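Local coordinates for protein succinate dehydrogenase (Membrane anchor subunit) (Mycolicibacterium smegmatis, PDB 7D6V) that probably serves as the membrane-embedded subunit of succinate dehydrogenase, holding a Rieske-type [2Fe-2S] cluster on the electron path to quinone, at residues A109-C114 and I246-L251; Y157-A162 and L204-C209; V46-I51 and L253-I258; P105-F110 and V163-V168. One frame throughout, in Å; residues are numbered along the deposited sequence.

Contact 1 (A109-C114 and I246-L251); sequences AFRLTC and ITLGTL. With FES (Fe2/s2 (inorganic) cluster), chain J; PEV ((1S)-2-{[(2-aminoethoxy)(hydroxy)phosphoryl]oxy}-1-[(palmitoyloxy)methyl]ethyl stearate), chain I.
R111, on helix 104-112, is the one residue of its segment to touch 246-251, meeting T247, L248 and, peripherally, L251 on helix 240-264, while its neighbours serve the iron-sulfur cluster and a lipid. Ahead of it, F110 sends its ring toward the cluster, with CZ 3.5 Å from the bridging sulfide S2; its plane meets that of H155 at a shallow angle. R111 runs as an extended chain from CG to NE, long enough to span the 10.4 Å between its CA and that of L248. Its NH2 donates to OG1 of T247 over 2.5 Å in a nearly straight bond (166° at the hydrogen), and the hydroxyl lies at the edge of the guanidinium, in its plane. L248 takes a different approach: CD2 rests over one face of the same group, displaced toward the rim, 3.5 Å from R111 NH1. The one proton of the T247 hydroxyl has F243 O and A244 O within reach, and NH1 has weak bonds to Y117 and A244. A lipid tail closes on the aliphatic part of the arginine, its C48 lying 3.6 Å from R111 CD, and L112 packs against the same tail. T113 OG1 and N both donate to A109 O, from opposite faces of the carbonyl plane. Next, C114 SG binds FE1 of the cluster at 2.5 Å; H240, at the start of helix 240-264, supplies the other protein ligand of that iron, in a Rieske-type cluster of two cysteines and two histidines, here with one of each on either iron rather than the classical split.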
# COMPACT_ATOMS: atom_id res chain seq x y z
N ALA C 109 34.77 15.29 17.21
CA ALA C 109 34.48 15.09 15.80
C ALA C 109 33.60 13.86 15.57
O ALA C 109 32.73 13.87 14.70
CB ALA C 109 35.78 14.98 15.01
N PHE C 110 33.82 12.81 16.36
CA PHE C 110 33.02 11.60 16.23
C PHE C 110 31.56 11.86 16.55
O PHE C 110 30.66 11.37 15.86
CB PHE C 110 33.58 10.51 17.15
CG PHE C 110 32.77 9.25 17.18
CD1 PHE C 110 32.64 8.47 16.05
CD2 PHE C 110 32.15 8.84 18.34
CE1 PHE C 110 31.91 7.31 16.08
CE2 PHE C 110 31.42 7.68 18.38
CZ PHE C 110 31.30 6.91 17.24
N ARG C 111 31.29 12.64 17.60
CA ARG C 111 29.91 12.94 17.92
C ARG C 111 29.34 14.06 17.05
O ARG C 111 28.12 14.15 16.90
CB ARG C 111 29.77 13.28 19.40
CG ARG C 111 29.76 12.05 20.27
CD ARG C 111 29.34 12.36 21.68
NE ARG C 111 29.45 11.20 22.55
CZ ARG C 111 28.41 10.50 22.99
NH1 ARG C 111 27.18 10.84 22.63
NH2 ARG C 111 28.60 9.45 23.78
N LEU C 112 30.20 14.90 16.47
CA LEU C 112 29.72 15.94 15.57
C LEU C 112 29.33 15.38 14.21
O LEU C 112 28.42 15.91 13.56
CB LEU C 112 30.79 17.02 15.41
CG LEU C 112 30.30 18.44 15.16
CD1 LEU C 112 29.47 18.93 16.33
CD2 LEU C 112 31.48 19.36 14.92
N THR C 113 29.99 14.32 13.77
CA THR C 113 29.65 13.69 12.50
C THR C 113 28.67 12.54 12.67
O THR C 113 28.29 11.92 11.67
CB THR C 113 30.92 13.19 11.79
OG1 THR C 113 31.68 12.37 12.68
CG2 THR C 113 31.76 14.37 11.35
N CYS C 114 28.25 12.26 13.90
CA CYS C 114 27.29 11.19 14.15
C CYS C 114 26.01 11.48 13.37
O CYS C 114 25.55 12.62 13.30
CB CYS C 114 26.99 11.07 15.64
SG CYS C 114 25.44 10.23 16.03
N ILE C 246 22.23 8.70 26.75
CA ILE C 246 22.60 7.95 27.95
C ILE C 246 24.09 8.05 28.20
O ILE C 246 24.53 8.23 29.35
CB ILE C 246 22.14 6.49 27.83
CG1 ILE C 246 20.62 6.39 28.01
CG2 ILE C 246 22.84 5.61 28.85
CD1 ILE C 246 20.10 4.99 27.92
N THR C 247 24.91 7.95 27.15
CA THR C 247 26.35 8.03 27.34
C THR C 247 26.79 9.44 27.70
O THR C 247 27.73 9.62 28.48
CB THR C 247 27.08 7.53 26.10
OG1 THR C 247 26.66 8.28 24.95
CG2 THR C 247 26.83 6.05 25.89
N LEU C 248 26.11 10.46 27.17
CA LEU C 248 26.39 11.82 27.63
C LEU C 248 26.15 11.95 29.13
O LEU C 248 27.01 12.46 29.87
CB LEU C 248 25.53 12.83 26.87
CG LEU C 248 25.92 13.14 25.42
CD1 LEU C 248 25.28 14.44 24.97
CD2 LEU C 248 27.43 13.19 25.27
N GLY C 249 25.00 11.46 29.59
CA GLY C 249 24.70 11.52 31.01
C GLY C 249 25.71 10.75 31.85
O GLY C 249 26.19 11.25 32.87
N THR C 250 26.05 9.53 31.43
CA THR C 250 26.95 8.72 32.23
C THR C 250 28.37 9.29 32.24
O THR C 250 29.06 9.17 33.25
CB THR C 250 26.97 7.28 31.73
OG1 THR C 250 27.36 7.24 30.36
CG2 THR C 250 25.59 6.66 31.89
N LEU C 251 28.80 9.92 31.15
CA LEU C 251 30.07 10.63 31.16
C LEU C 251 30.05 11.75 32.18
O LEU C 251 31.00 11.93 32.96
CB LEU C 251 30.38 11.18 29.77
CG LEU C 251 31.07 10.26 28.77
CD1 LEU C 251 30.87 10.78 27.36
CD2 LEU C 251 32.55 10.14 29.09
FE1 FES J . 26.06 7.91 15.40
FE2 FES J . 28.15 6.62 14.30
S1 FES J . 26.26 7.19 13.33
S2 FES J . 27.91 7.27 16.39
C48 PEV I . 27.93 15.50 22.60
C47 PEV I . 28.91 16.56 22.11
C46 PEV I . 28.61 16.95 20.67
C45 PEV I . 27.45 17.93 20.61
C44 PEV I . 27.60 18.92 19.46
C43 PEV I . 26.29 19.62 19.14
C42 PEV I . 26.54 21.08 18.78
C41 PEV I . 26.44 21.29 17.27
C40 PEV I . 26.13 22.74 16.93
C39 PEV I . 27.00 23.22 15.78
C38 PEV I . 26.44 22.71 14.46
C37 PEV I . 25.41 23.68 13.90
C36 PEV I . 25.71 24.01 12.45
C35 PEV I . 24.86 23.15 11.51
C34 PEV I . 24.63 23.88 10.19
C33 PEV I . 25.94 24.41 9.62
C32 PEV I . 25.69 25.61 8.73
C31 PEV I . 25.55 25.18 7.28
O31 PEV I . 24.64 24.50 6.95
O2 PEV I . 26.49 25.60 6.34
C2 PEV I . 25.96 26.49 5.41
C1 PEV I . 25.63 25.72 4.14
O3P PEV I . 24.30 25.30 4.21
P PEV I . 23.24 25.85 3.08
O1P PEV I . 22.76 27.23 3.44
O2P PEV I . 22.06 24.91 3.00
O4P PEV I . 24.01 25.92 1.63
C4 PEV I . 24.46 27.16 1.17
C5 PEV I . 25.79 26.94 0.45
N6 PEV I . 26.55 28.18 0.42
C3 PEV I . 26.99 27.58 5.12
O3 PEV I . 27.46 28.04 6.35
C11 PEV I . 28.79 27.71 6.63
O11 PEV I . 29.66 28.10 5.93
C12 PEV I . 29.13 26.83 7.83
C13 PEV I . 30.27 27.40 8.66
C14 PEV I . 30.28 26.84 10.08
C15 PEV I . 30.16 25.32 10.10
C16 PEV I . 31.36 24.67 10.79
C17 PEV I . 30.99 23.48 11.68
C18 PEV I . 29.51 23.13 11.65
C19 PEV I . 29.25 21.67 11.27
C20 PEV I . 30.50 20.93 10.81
C21 PEV I . 30.34 19.42 10.92
C22 PEV I . 31.68 18.69 10.97
C23 PEV I . 32.16 18.21 9.60
C24 PEV I . 33.67 18.36 9.47
C25 PEV I . 34.42 17.21 10.15
C26 PEV I . 35.36 17.72 11.24

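Contact 2 (Y157-A162 and L204-C209); sequences YFFYAA and LSCHSC. With FES (Fe2/s2 (inorganic) cluster), chain J.
F159 holds CG anti to its N (chi1 163°), which swings the ring off helix 155-175 toward C206 and C209. C209, with SG anti to its N (chi1 180°), carries its sulfur past the rim of the ring, while its CB, placed by the backbone, lies against it. Segment 204-209 is the turn that brings a cysteine ligand of the Rieske-type cluster into place: helix 188-204 ends, S205 leaves helical geometry, and C206 occupies the N-cap position of helix 207-215. The phenyl ring lies against the first turn of this new helix, with the backbone N of C209 over one of its faces. Its far end makes the closest approach, CZ lying 3.5 Å from C209 CB. Both cysteine sulfurs form oblique sulfur-aromatic contacts with the ring. C206 SG, less surely placed, stands 4.6 Å from the centroid of the F159 ring, whereas C209 SG is more distant and 60° off the ring normal. Nearer the helix, CD1 of F159 also touches CB of C206, so the ring spans the ligand turn from C206 to C209 with apolar surface and flanks a metal-bound thiolate. F110 packs on F159 from helix 104-112. Within the same turn, S208 OG is hydrogen-bonded to E229 of the iron-sulfur subunit, placing this site at the border between the membrane subunit and its electron-transfer partner. H155 is the second protein ligand of FE2. The imidazole of H207 turns an edge to the cluster, with sulfide S1 near the ring plane, and C206 SG binds FE2 at 2.5 Å.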
# COMPACT_ATOMS: atom_id res chain seq x y z
N TYR C 157 35.93 7.21 9.81
CA TYR C 157 37.29 7.32 10.34
C TYR C 157 37.27 7.77 11.79
O TYR C 157 38.06 7.29 12.62
CB TYR C 157 38.11 8.25 9.46
CG TYR C 157 38.40 7.65 8.12
CD1 TYR C 157 39.60 7.02 7.86
CD2 TYR C 157 37.44 7.67 7.12
CE1 TYR C 157 39.85 6.45 6.63
CE2 TYR C 157 37.68 7.10 5.90
CZ TYR C 157 38.89 6.50 5.66
OH TYR C 157 39.13 5.93 4.43
N PHE C 158 36.37 8.69 12.13
CA PHE C 158 36.17 9.03 13.53
C PHE C 158 35.58 7.85 14.29
O PHE C 158 35.80 7.73 15.50
CB PHE C 158 35.28 10.26 13.65
CG PHE C 158 35.88 11.48 13.02
CD1 PHE C 158 37.09 11.97 13.46
CD2 PHE C 158 35.24 12.13 11.98
CE1 PHE C 158 37.66 13.08 12.88
CE2 PHE C 158 35.79 13.24 11.40
CZ PHE C 158 37.00 13.72 11.85
N PHE C 159 34.86 6.96 13.61
CA PHE C 159 34.41 5.73 14.24
C PHE C 159 35.58 4.82 14.59
O PHE C 159 35.62 4.23 15.67
CB PHE C 159 33.41 5.02 13.32
CG PHE C 159 33.18 3.58 13.67
CD1 PHE C 159 32.48 3.22 14.80
CD2 PHE C 159 33.67 2.57 12.85
CE1 PHE C 159 32.27 1.90 15.11
CE2 PHE C 159 33.47 1.25 13.16
CZ PHE C 159 32.77 0.92 14.29
N TYR C 160 36.55 4.69 13.68
CA TYR C 160 37.75 3.92 13.99
C TYR C 160 38.51 4.54 15.16
O TYR C 160 38.97 3.83 16.08
CB TYR C 160 38.66 3.84 12.76
CG TYR C 160 37.98 3.39 11.49
CD1 TYR C 160 36.98 2.43 11.51
CD2 TYR C 160 38.34 3.93 10.27
CE1 TYR C 160 36.36 2.03 10.35
CE2 TYR C 160 37.73 3.54 9.10
CZ TYR C 160 36.74 2.58 9.15
OH TYR C 160 36.12 2.18 7.99
N ALA C 161 38.66 5.87 15.15
CA ALA C 161 39.32 6.55 16.25
C ALA C 161 38.57 6.33 17.56
O ALA C 161 39.19 6.16 18.62
CB ALA C 161 39.44 8.04 15.95
N ALA C 162 37.24 6.33 17.51
CA ALA C 162 36.44 6.08 18.70
C ALA C 162 36.61 4.66 19.20
O ALA C 162 36.56 4.43 20.41
CB ALA C 162 34.97 6.38 18.41
N LEU C 204 29.22 0.70 19.17
CA LEU C 204 28.88 -0.44 18.33
C LEU C 204 27.50 -0.33 17.71
O LEU C 204 27.18 -1.11 16.81
CB LEU C 204 28.98 -1.74 19.12
CG LEU C 204 30.39 -2.13 19.58
CD1 LEU C 204 30.37 -3.51 20.22
CD2 LEU C 204 31.37 -2.08 18.43
N SER C 205 26.66 0.61 18.15
CA SER C 205 25.39 0.87 17.50
C SER C 205 25.51 1.92 16.40
O SER C 205 24.48 2.35 15.86
CB SER C 205 24.34 1.29 18.53
OG SER C 205 24.61 2.57 19.05
N CYS C 206 26.73 2.33 16.07
CA CYS C 206 26.95 3.34 15.05
C CYS C 206 26.48 2.91 13.66
O CYS C 206 26.59 1.74 13.30
CB CYS C 206 28.42 3.74 15.00
SG CYS C 206 28.95 4.47 13.43
N HIS C 207 25.97 3.86 12.88
CA HIS C 207 25.50 3.58 11.53
C HIS C 207 26.64 3.19 10.61
O HIS C 207 26.44 2.40 9.68
CB HIS C 207 24.77 4.80 10.96
CG HIS C 207 23.33 4.88 11.35
ND1 HIS C 207 22.87 5.75 12.32
CD2 HIS C 207 22.25 4.21 10.90
CE1 HIS C 207 21.57 5.60 12.45
NE2 HIS C 207 21.16 4.68 11.60
N SER C 208 27.84 3.73 10.83
CA SER C 208 29.00 3.32 10.05
C SER C 208 29.45 1.91 10.42
O SER C 208 29.93 1.17 9.57
CB SER C 208 30.14 4.31 10.23
OG SER C 208 29.83 5.55 9.64
N CYS C 209 29.31 1.54 11.70
CA CYS C 209 29.60 0.17 12.10
C CYS C 209 28.66 -0.82 11.41
O CYS C 209 29.09 -1.89 10.97
CB CYS C 209 29.50 0.04 13.62
SG CYS C 209 29.84 -1.62 14.25
FE1 FES J . 26.06 7.91 15.40
FE2 FES J . 28.15 6.62 14.30
S1 FES J . 26.26 7.19 13.33
S2 FES J . 27.91 7.27 16.39

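Contact 3 (V46-I51 and L253-I258); sequences VIYATI and LTDFYI
The phenol of Y48 extends from helix 33-55 toward D255 and F256 on helix 240-264 and meets them mainly through its hydroxyl. With CG anti to the backbone N (chi1 180°), the tyrosine ring leaves its helix pointing outward, and OH arrives at the junction of the two consecutive residues. Ring and carboxylate are set almost perpendicular, their planes 83° apart. D255 CB lies at the edge of the phenol, in the ring plane, and approaches CE2 of Y48 to 3.9 Å. From the carboxylate, OD2 comes to 3.2 Å of Y48 OH. The stronger partner of this oxygen lies elsewhere, for D255 OD2 forms a salt bridge with NE of R52, one turn beyond Y48 on the same helix. Within this membrane-anchor fold the contact therefore joins the first long helix to the last one, the two segments running in broadly the same direction, and combines a charged pair with an aromatic side chain beside it. The salt bridge pairs the charge of a buried aspartate within the chain and would be expected to favour its ionised form, while F70 and T68 from a loop pack on the same side chain. F256 points differently: its CB is 3.7 Å from Y48 OH, and the hydroxyl lies at the edge of the phenylalanine ring, close to its plane, at 4.0 Å from CD1. The F256 ring is exposed, and so forms the outer margin of the contact, whereas D255 forms its inner side. Although the backbone N of F256 is also near the phenol oxygen, the angle is too poor for a hydrogen bond.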
# COMPACT_ATOMS: atom_id res chain seq x y z
N VAL C 46 27.99 20.54 26.68
CA VAL C 46 29.16 21.23 26.14
C VAL C 46 29.79 22.12 27.21
O VAL C 46 31.01 22.13 27.37
CB VAL C 46 28.78 22.03 24.88
CG1 VAL C 46 29.91 22.95 24.48
CG2 VAL C 46 28.44 21.09 23.75
N ILE C 47 28.97 22.85 27.96
CA ILE C 47 29.50 23.73 29.00
C ILE C 47 30.25 22.92 30.05
O ILE C 47 31.40 23.23 30.40
CB ILE C 47 28.36 24.55 29.63
CG1 ILE C 47 27.86 25.61 28.65
CG2 ILE C 47 28.82 25.20 30.92
CD1 ILE C 47 26.49 26.15 28.98
N TYR C 48 29.61 21.86 30.56
CA TYR C 48 30.25 21.06 31.60
C TYR C 48 31.54 20.43 31.09
O TYR C 48 32.57 20.45 31.78
CB TYR C 48 29.29 19.98 32.11
CG TYR C 48 29.89 19.11 33.19
CD1 TYR C 48 29.85 19.50 34.52
CD2 TYR C 48 30.50 17.90 32.89
CE1 TYR C 48 30.40 18.71 35.51
CE2 TYR C 48 31.05 17.11 33.87
CZ TYR C 48 30.99 17.52 35.18
OH TYR C 48 31.54 16.73 36.16
N ALA C 49 31.50 19.87 29.88
CA ALA C 49 32.67 19.19 29.34
C ALA C 49 33.82 20.16 29.14
O ALA C 49 34.97 19.84 29.48
CB ALA C 49 32.31 18.49 28.03
N THR C 50 33.55 21.34 28.59
CA THR C 50 34.61 22.32 28.38
C THR C 50 35.23 22.75 29.70
O THR C 50 36.46 22.75 29.86
CB THR C 50 34.06 23.53 27.63
OG1 THR C 50 33.19 23.08 26.59
CG2 THR C 50 35.20 24.33 27.02
N ILE C 51 34.39 23.11 30.68
CA ILE C 51 34.92 23.58 31.96
C ILE C 51 35.76 22.49 32.62
O ILE C 51 36.88 22.73 33.08
CB ILE C 51 33.78 24.04 32.88
CG1 ILE C 51 33.07 25.25 32.27
CG2 ILE C 51 34.31 24.38 34.25
CD1 ILE C 51 31.87 25.72 33.08
N LEU C 253 28.16 12.08 34.89
CA LEU C 253 28.16 11.57 36.26
C LEU C 253 29.49 10.93 36.64
O LEU C 253 29.92 11.04 37.79
CB LEU C 253 27.01 10.59 36.49
CG LEU C 253 25.60 11.15 36.73
CD1 LEU C 253 24.93 11.75 35.52
CD2 LEU C 253 24.72 10.06 37.33
N THR C 254 30.14 10.24 35.70
CA THR C 254 31.45 9.66 36.01
C THR C 254 32.46 10.75 36.35
O THR C 254 33.16 10.66 37.37
CB THR C 254 31.93 8.82 34.83
OG1 THR C 254 30.85 8.00 34.37
CG2 THR C 254 33.08 7.92 35.24
N ASP C 255 32.51 11.81 35.53
CA ASP C 255 33.35 12.96 35.86
C ASP C 255 32.99 13.54 37.22
O ASP C 255 33.88 13.83 38.03
CB ASP C 255 33.23 14.04 34.79
CG ASP C 255 34.40 15.01 34.82
OD1 ASP C 255 35.18 15.06 33.85
OD2 ASP C 255 34.55 15.73 35.82
N PHE C 256 31.70 13.75 37.47
CA PHE C 256 31.30 14.42 38.70
C PHE C 256 31.70 13.61 39.93
O PHE C 256 32.25 14.16 40.90
CB PHE C 256 29.80 14.68 38.68
CG PHE C 256 29.33 15.62 39.75
CD1 PHE C 256 29.79 16.92 39.79
CD2 PHE C 256 28.44 15.19 40.71
CE1 PHE C 256 29.37 17.78 40.78
CE2 PHE C 256 28.01 16.05 41.70
CZ PHE C 256 28.48 17.34 41.73
N TYR C 257 31.46 12.30 39.90
CA TYR C 257 31.83 11.45 41.03
C TYR C 257 33.33 11.43 41.24
O TYR C 257 33.82 11.54 42.37
CB TYR C 257 31.30 10.03 40.82
CG TYR C 257 31.59 9.12 41.98
CD1 TYR C 257 30.73 9.05 43.07
CD2 TYR C 257 32.73 8.34 42.01
CE1 TYR C 257 31.00 8.23 44.14
CE2 TYR C 257 33.00 7.51 43.07
CZ TYR C 257 32.14 7.46 44.13
OH TYR C 257 32.41 6.64 45.19
N ILE C 258 34.10 11.26 40.15
CA ILE C 258 35.55 11.20 40.30
C ILE C 258 36.09 12.51 40.84
O ILE C 258 36.97 12.53 41.71
CB ILE C 258 36.22 10.80 38.97
CG1 ILE C 258 35.89 9.36 38.62
CG2 ILE C 258 37.72 10.95 39.07
CD1 ILE C 258 36.58 8.86 37.39

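Contact 4 (P105-F110 and V163-V168); sequences PFLLAF and VLISLV
Helices 104-112 and 155-175 run in broadly opposite directions here and come nearest at L107 and I165, whose CA atoms lie 8.2 Å apart. This is plain apolar packing between neighbouring helices of the membrane-anchor bundle, and a single isoleucine meets two consecutive residues of the other helix. I165 is directed toward the opposite segment. Its CG1 is anti to the carbonyl carbon (chi1 -61°) and CD1 continues the chain outward, so this end methyl becomes the foremost part of the residue. L107 leaves its backbone at an angle but bends back toward the isoleucine, and the two side chains meet tip to tip, with L107 CG 3.8 Å from I165 CD1. The other branch of the isoleucine is used as well: CG2 meets L107 CD1 at 3.9 Å, so the leucine fork faces both arms. F106 contributes differently. Its CB is directed toward I165 while the ring leads off elsewhere, along the exposed side of the contact, where it packs on A161. I165 itself is buried, and S103, just before helix 104-112, also lies against it. One turn further along the first helix, F110 continues the interface onto F158 and A162, toward the iron-sulfur cluster. Between L107 and F106, the CD1 methyl of I165 also reaches the base of the phenylalanine, 3.9 Å from F106 CB.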
# COMPACT_ATOMS: atom_id res chain seq x y z
N PRO C 105 39.64 16.09 20.70
CA PRO C 105 39.25 16.46 19.33
C PRO C 105 38.60 15.33 18.57
O PRO C 105 37.61 15.55 17.86
CB PRO C 105 40.58 16.89 18.70
CG PRO C 105 41.43 17.28 19.83
CD PRO C 105 41.06 16.38 20.95
N PHE C 106 39.12 14.11 18.70
CA PHE C 106 38.57 12.99 17.95
C PHE C 106 37.18 12.61 18.45
O PHE C 106 36.30 12.30 17.64
CB PHE C 106 39.51 11.79 18.04
CG PHE C 106 40.76 11.95 17.22
CD1 PHE C 106 40.76 11.67 15.87
CD2 PHE C 106 41.93 12.39 17.81
CE1 PHE C 106 41.90 11.82 15.12
CE2 PHE C 106 43.07 12.55 17.06
CZ PHE C 106 43.06 12.26 15.72
N LEU C 107 36.96 12.64 19.76
CA LEU C 107 35.64 12.33 20.28
C LEU C 107 34.63 13.41 19.91
O LEU C 107 33.47 13.10 19.57
CB LEU C 107 35.71 12.15 21.80
CG LEU C 107 36.42 10.87 22.24
CD1 LEU C 107 36.76 10.93 23.72
CD2 LEU C 107 35.57 9.66 21.93
N LEU C 108 35.05 14.67 19.96
CA LEU C 108 34.18 15.76 19.53
C LEU C 108 33.80 15.62 18.06
O LEU C 108 32.64 15.78 17.70
CB LEU C 108 34.86 17.10 19.79
CG LEU C 108 34.08 18.35 19.37
CD1 LEU C 108 32.83 18.51 20.20
CD2 LEU C 108 34.96 19.58 19.47
N ALA C 109 34.77 15.29 17.21
CA ALA C 109 34.48 15.09 15.80
C ALA C 109 33.60 13.86 15.57
O ALA C 109 32.73 13.87 14.70
CB ALA C 109 35.78 14.98 15.01
N PHE C 110 33.82 12.81 16.36
CA PHE C 110 33.02 11.60 16.23
C PHE C 110 31.56 11.86 16.55
O PHE C 110 30.66 11.37 15.86
CB PHE C 110 33.58 10.51 17.15
CG PHE C 110 32.77 9.25 17.18
CD1 PHE C 110 32.64 8.47 16.05
CD2 PHE C 110 32.15 8.84 18.34
CE1 PHE C 110 31.91 7.31 16.08
CE2 PHE C 110 31.42 7.68 18.38
CZ PHE C 110 31.30 6.91 17.24
N VAL C 163 36.79 3.70 18.30
CA VAL C 163 37.10 2.34 18.73
C VAL C 163 38.41 2.30 19.50
O VAL C 163 38.51 1.67 20.56
CB VAL C 163 37.13 1.38 17.52
CG1 VAL C 163 37.60 0.01 17.94
CG2 VAL C 163 35.76 1.29 16.88
N LEU C 164 39.43 2.99 18.99
CA LEU C 164 40.71 3.03 19.70
C LEU C 164 40.57 3.70 21.07
O LEU C 164 41.12 3.22 22.07
CB LEU C 164 41.76 3.74 18.86
CG LEU C 164 42.02 3.16 17.47
CD1 LEU C 164 43.25 3.80 16.86
CD2 LEU C 164 42.17 1.66 17.53
N ILE C 165 39.84 4.81 21.13
CA ILE C 165 39.66 5.52 22.39
C ILE C 165 38.84 4.69 23.37
O ILE C 165 39.07 4.74 24.59
CB ILE C 165 39.04 6.91 22.14
CG1 ILE C 165 39.96 7.74 21.25
CG2 ILE C 165 38.78 7.64 23.44
CD1 ILE C 165 39.34 9.01 20.74
N SER C 166 37.87 3.92 22.88
CA SER C 166 37.13 3.01 23.74
C SER C 166 38.04 1.93 24.30
O SER C 166 37.88 1.52 25.46
CB SER C 166 35.98 2.38 22.96
OG SER C 166 34.90 3.28 22.83
N LEU C 167 38.99 1.45 23.51
CA LEU C 167 39.97 0.50 24.05
C LEU C 167 40.81 1.14 25.15
O LEU C 167 41.10 0.51 26.17
CB LEU C 167 40.86 -0.03 22.93
CG LEU C 167 40.17 -1.00 21.97
CD1 LEU C 167 41.03 -1.25 20.74
CD2 LEU C 167 39.86 -2.30 22.68
N VAL C 168 41.20 2.40 24.95
CA VAL C 168 41.98 3.10 25.98
C VAL C 168 41.17 3.24 27.27
O VAL C 168 41.67 3.01 28.38
CB VAL C 168 42.45 4.46 25.45
CG1 VAL C 168 42.86 5.37 26.60
CG2 VAL C 168 43.60 4.27 24.49

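From the N terminus, helix 33-55 comes first, and contact 3 joins it to helix 240-264 near the C terminus, closing the outermost loop; the other three contacts nest within it. Contacts 1 and 4 both set out from helix 104-112, sharing A109 and F110: contact 1 closes a long loop onto helix 240-264, contact 4 a shorter one onto helix 155-175. Contact 2 closes the shortest, from helix 155-175 to the turn between helices 188-204 and 207-215; it lies inside the loop of contact 1 and crosses contact 4. Contacts 1 and 2 both reach the cluster and touch where F110 packs on F158 and F159, whereas contact 3 lies about 23 Å from contact 2, centre to centre.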